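Hypothetical protein SPy2152 (Streptococcus pyogenes, PDB 2FU2) probably acts as a bacteriocin immunity protein, protecting the producing Streptococcus pyogenes cell from its own bacteriocin-like peptide. Local coordinates at residues R27-E32 and D51-Q56. Residues are numbered along the deposited sequence; the frame is centred on the assembly and turned at random.
Sequences RQAIFE and DSLINQ
Between Ala29 and Ile30 on one helix and Leu53 and Ile54 on the other, methyl groups rather than flat groups make the closest approaches, and the planar side chains lie off this interface. The amide of Gln28 is turned to the exposed side of its helix, where Gln28 NE2 donates to Glu32 OE2 at 3.0 Å; the acceptor lies in the amide plane and the N-H...O angle is 171°, a nearly straight bond one helical turn along. Across the interface, Leu53 reaches forward with CG anti to its backbone N (chi1 178°), and both methyls of its fork face the Ala29 methyl. Leu53 CD2 comes to 3.4 Å from Ala29 CB, while Leu53 CD1 stands 3.7 Å from Ala29 CB. Leu53 CD2 is also 3.4 Å from Ile30 CD1, so this one methyl is pressed tightly on two neighbours.

The segments belong to helices 24-40 and 44-60, consecutive members of an antiparallel helical bundle, as in EntA-type immunity proteins; the N-to-C directions of the short segments differ by 155°, nearly antiparallel, and their axes approach to 11.0 Å. Ile30 and Ile54 both carry CG1 beside the backbone N, and Ile30 CD1 meets Ile54 CD1 at 4.0 Å, the side chains crossing at about a right angle. Beyond the contact, Ile30 packs on Leu11 and Tyr15 of helix 4-15, and Ile54 on Ile69 and Leu72 of helix 67-78. Leu53 also touches Tyr25 and Phe26.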
ATOM      1  N   ARG A  27       3.571   6.547  -6.142  1.00 31.99           N
ATOM      2  CA  ARG A  27       4.871   6.391  -5.436  1.00 31.34           C
ATOM      3  C   ARG A  27       4.929   7.187  -4.128  1.00 32.36           C
ATOM      4  O   ARG A  27       5.400   6.654  -3.095  1.00 32.08           O
ATOM      5  CB  ARG A  27       6.050   6.785  -6.289  1.00 31.11           C
ATOM      6  CG  ARG A  27       7.376   6.278  -5.746  1.00 32.06           C
ATOM      7  CD  ARG A  27       8.555   7.198  -6.050  1.00 36.49           C
ATOM      8  NE  ARG A  27       8.166   8.592  -5.867  1.00 42.93           N
ATOM      9  CZ  ARG A  27       8.974   9.642  -5.942  1.00 50.24           C
ATOM     10  NH1 ARG A  27      10.285   9.506  -6.147  1.00 51.55           N
ATOM     11  NH2 ARG A  27       8.463  10.850  -5.782  1.00 54.50           N
ATOM     12  N   GLN A  28       4.516   8.464  -4.194  1.00 32.07           N
ATOM     13  CA  GLN A  28       4.539   9.397  -3.062  1.00 32.33           C
ATOM     14  C   GLN A  28       3.511   9.007  -1.987  1.00 31.83           C
ATOM     15  O   GLN A  28       3.791   8.949  -0.805  1.00 32.26           O
ATOM     16  CB  GLN A  28       4.217  10.798  -3.579  1.00 33.20           C
ATOM     17  CG  GLN A  28       4.333  11.891  -2.500  1.00 36.36           C
ATOM     18  CD  GLN A  28       3.996  13.232  -3.050  1.00 41.27           C
ATOM     19  OE1 GLN A  28       4.223  13.516  -4.249  1.00 42.43           O
ATOM     20  NE2 GLN A  28       3.427  14.070  -2.207  1.00 39.55           N
ATOM     21  N   ALA A  29       2.303   8.743  -2.439  1.00 30.69           N
ATOM     22  CA  ALA A  29       1.252   8.193  -1.611  1.00 30.53           C
ATOM     23  C   ALA A  29       1.714   6.976  -0.795  1.00 30.76           C
ATOM     24  O   ALA A  29       1.604   6.957   0.466  1.00 30.17           O
ATOM     25  CB  ALA A  29       0.031   7.854  -2.476  1.00 29.31           C
ATOM     26  N   ILE A  30       2.223   5.959  -1.483  1.00 30.64           N
ATOM     27  CA  ILE A  30       2.722   4.777  -0.741  1.00 31.37           C
ATOM     28  C   ILE A  30       3.834   5.187   0.241  1.00 31.99           C
ATOM     29  O   ILE A  30       3.860   4.771   1.445  1.00 31.96           O
ATOM     30  CB  ILE A  30       3.211   3.634  -1.714  1.00 32.17           C
ATOM     31  CG1 ILE A  30       2.042   3.083  -2.581  1.00 30.21           C
ATOM     32  CG2 ILE A  30       4.038   2.547  -0.936  1.00 31.03           C
ATOM     33  CD1 ILE A  30       0.929   2.447  -1.739  1.00 31.86           C
ATOM     34  N   PHE A  31       4.706   6.068  -0.250  1.00 31.66           N
ATOM     35  CA  PHE A  31       5.824   6.503   0.528  1.00 31.03           C
ATOM     36  C   PHE A  31       5.317   7.178   1.823  1.00 31.34           C
ATOM     37  O   PHE A  31       5.889   6.982   2.912  1.00 30.65           O
ATOM     38  CB  PHE A  31       6.717   7.424  -0.287  1.00 31.02           C
ATOM     39  CG  PHE A  31       7.672   8.197   0.560  1.00 34.04           C
ATOM     40  CD1 PHE A  31       8.773   7.569   1.132  1.00 32.56           C
ATOM     41  CD2 PHE A  31       7.420   9.537   0.861  1.00 37.08           C
ATOM     42  CE1 PHE A  31       9.646   8.267   1.976  1.00 33.22           C
ATOM     43  CE2 PHE A  31       8.307  10.276   1.704  1.00 36.04           C
ATOM     44  CZ  PHE A  31       9.412   9.620   2.259  1.00 34.64           C
ATOM     45  N   GLU A  32       4.242   7.952   1.714  1.00 30.46           N
ATOM     46  CA  GLU A  32       3.764   8.699   2.853  1.00 30.89           C
ATOM     47  C   GLU A  32       3.056   7.847   3.882  1.00 30.58           C
ATOM     48  O   GLU A  32       3.210   8.044   5.058  1.00 30.85           O
ATOM     49  CB  GLU A  32       2.852   9.825   2.412  1.00 29.54           C
ATOM     50  CG  GLU A  32       3.591  10.912   1.749  1.00 34.48           C
ATOM     51  CD  GLU A  32       2.754  12.184   1.503  1.00 42.53           C
ATOM     52  OE1 GLU A  32       1.754  12.412   2.243  1.00 45.56           O
ATOM     53  OE2 GLU A  32       3.122  12.972   0.587  1.00 43.47           O
ATOM     54  N   ASP A  51      -6.028   1.035   2.286  1.00 27.97           N
ATOM     55  CA  ASP A  51      -7.110   0.358   1.556  1.00 29.51           C
ATOM     56  C   ASP A  51      -7.658   1.199   0.378  1.00 29.36           C
ATOM     57  O   ASP A  51      -7.697   0.693  -0.772  1.00 29.96           O
ATOM     58  CB  ASP A  51      -8.226  -0.071   2.502  1.00 29.24           C
ATOM     59  CG  ASP A  51      -9.150  -1.081   1.887  1.00 31.40           C
ATOM     60  OD1 ASP A  51      -8.684  -2.007   1.223  1.00 36.37           O
ATOM     61  OD2 ASP A  51     -10.364  -0.954   2.061  1.00 35.99           O
ATOM     62  N   SER A  52      -8.023   2.457   0.664  1.00 28.52           N
ATOM     63  CA  SER A  52      -8.552   3.351  -0.336  1.00 30.36           C
ATOM     64  C   SER A  52      -7.545   3.550  -1.455  1.00 31.49           C
ATOM     65  O   SER A  52      -7.950   3.537  -2.627  1.00 32.04           O
ATOM     66  CB  SER A  52      -8.892   4.723   0.247  1.00 30.00           C
ATOM     67  OG  SER A  52      -9.960   4.649   1.207  1.00 33.96           O
ATOM     68  N   LEU A  53      -6.262   3.764  -1.101  1.00 31.15           N
ATOM     69  CA  LEU A  53      -5.234   3.991  -2.124  1.00 31.40           C
ATOM     70  C   LEU A  53      -5.032   2.730  -3.021  1.00 31.52           C
ATOM     71  O   LEU A  53      -5.013   2.828  -4.251  1.00 32.33           O
ATOM     72  CB  LEU A  53      -3.916   4.471  -1.479  1.00 31.03           C
ATOM     73  CG  LEU A  53      -2.733   4.713  -2.402  1.00 29.82           C
ATOM     74  CD1 LEU A  53      -2.998   5.938  -3.259  1.00 27.19           C
ATOM     75  CD2 LEU A  53      -1.416   4.866  -1.665  1.00 32.55           C
ATOM     76  N   ILE A  54      -4.969   1.546  -2.410  1.00 31.44           N
ATOM     77  CA  ILE A  54      -4.797   0.306  -3.159  1.00 31.10           C
ATOM     78  C   ILE A  54      -6.039  -0.060  -3.959  1.00 30.41           C
ATOM     79  O   ILE A  54      -5.918  -0.445  -5.127  1.00 30.82           O
ATOM     80  CB  ILE A  54      -4.318  -0.876  -2.246  1.00 31.36           C
ATOM     81  CG1 ILE A  54      -3.010  -0.520  -1.529  1.00 33.36           C
ATOM     82  CG2 ILE A  54      -4.042  -2.098  -3.092  1.00 31.28           C
ATOM     83  CD1 ILE A  54      -1.795  -0.327  -2.522  1.00 33.02           C
ATOM     84  N   ASN A  55      -7.231   0.101  -3.389  1.00 29.38           N
ATOM     85  CA  ASN A  55      -8.450  -0.035  -4.236  1.00 30.00           C
ATOM     86  C   ASN A  55      -8.372   0.833  -5.486  1.00 30.78           C
ATOM     87  O   ASN A  55      -8.647   0.339  -6.595  1.00 30.84           O
ATOM     88  CB  ASN A  55      -9.727   0.276  -3.479  1.00 28.15           C
ATOM     89  CG  ASN A  55      -9.952  -0.676  -2.379  1.00 29.05           C
ATOM     90  OD1 ASN A  55      -9.314  -1.736  -2.324  1.00 28.60           O
ATOM     91  ND2 ASN A  55     -10.860  -0.343  -1.490  1.00 29.27           N
ATOM     92  N   GLN A  56      -7.990   2.111  -5.286  1.00 30.97           N
ATOM     93  CA  GLN A  56      -7.876   3.091  -6.331  1.00 32.21           C
ATOM     94  C   GLN A  56      -6.861   2.617  -7.360  1.00 32.07           C
ATOM     95  O   GLN A  56      -7.118   2.683  -8.549  1.00 32.35           O
ATOM     96  CB  GLN A  56      -7.452   4.418  -5.731  1.00 32.67           C
ATOM     97  CG  GLN A  56      -6.713   5.362  -6.697  1.00 34.94           C
ATOM     98  CD  GLN A  56      -6.502   6.778  -6.132  1.00 34.23           C
ATOM     99  OE1 GLN A  56      -6.123   6.961  -4.970  1.00 38.19           O
ATOM    100  NE2 GLN A  56      -6.735   7.770  -6.952  1.00 34.67           N
TER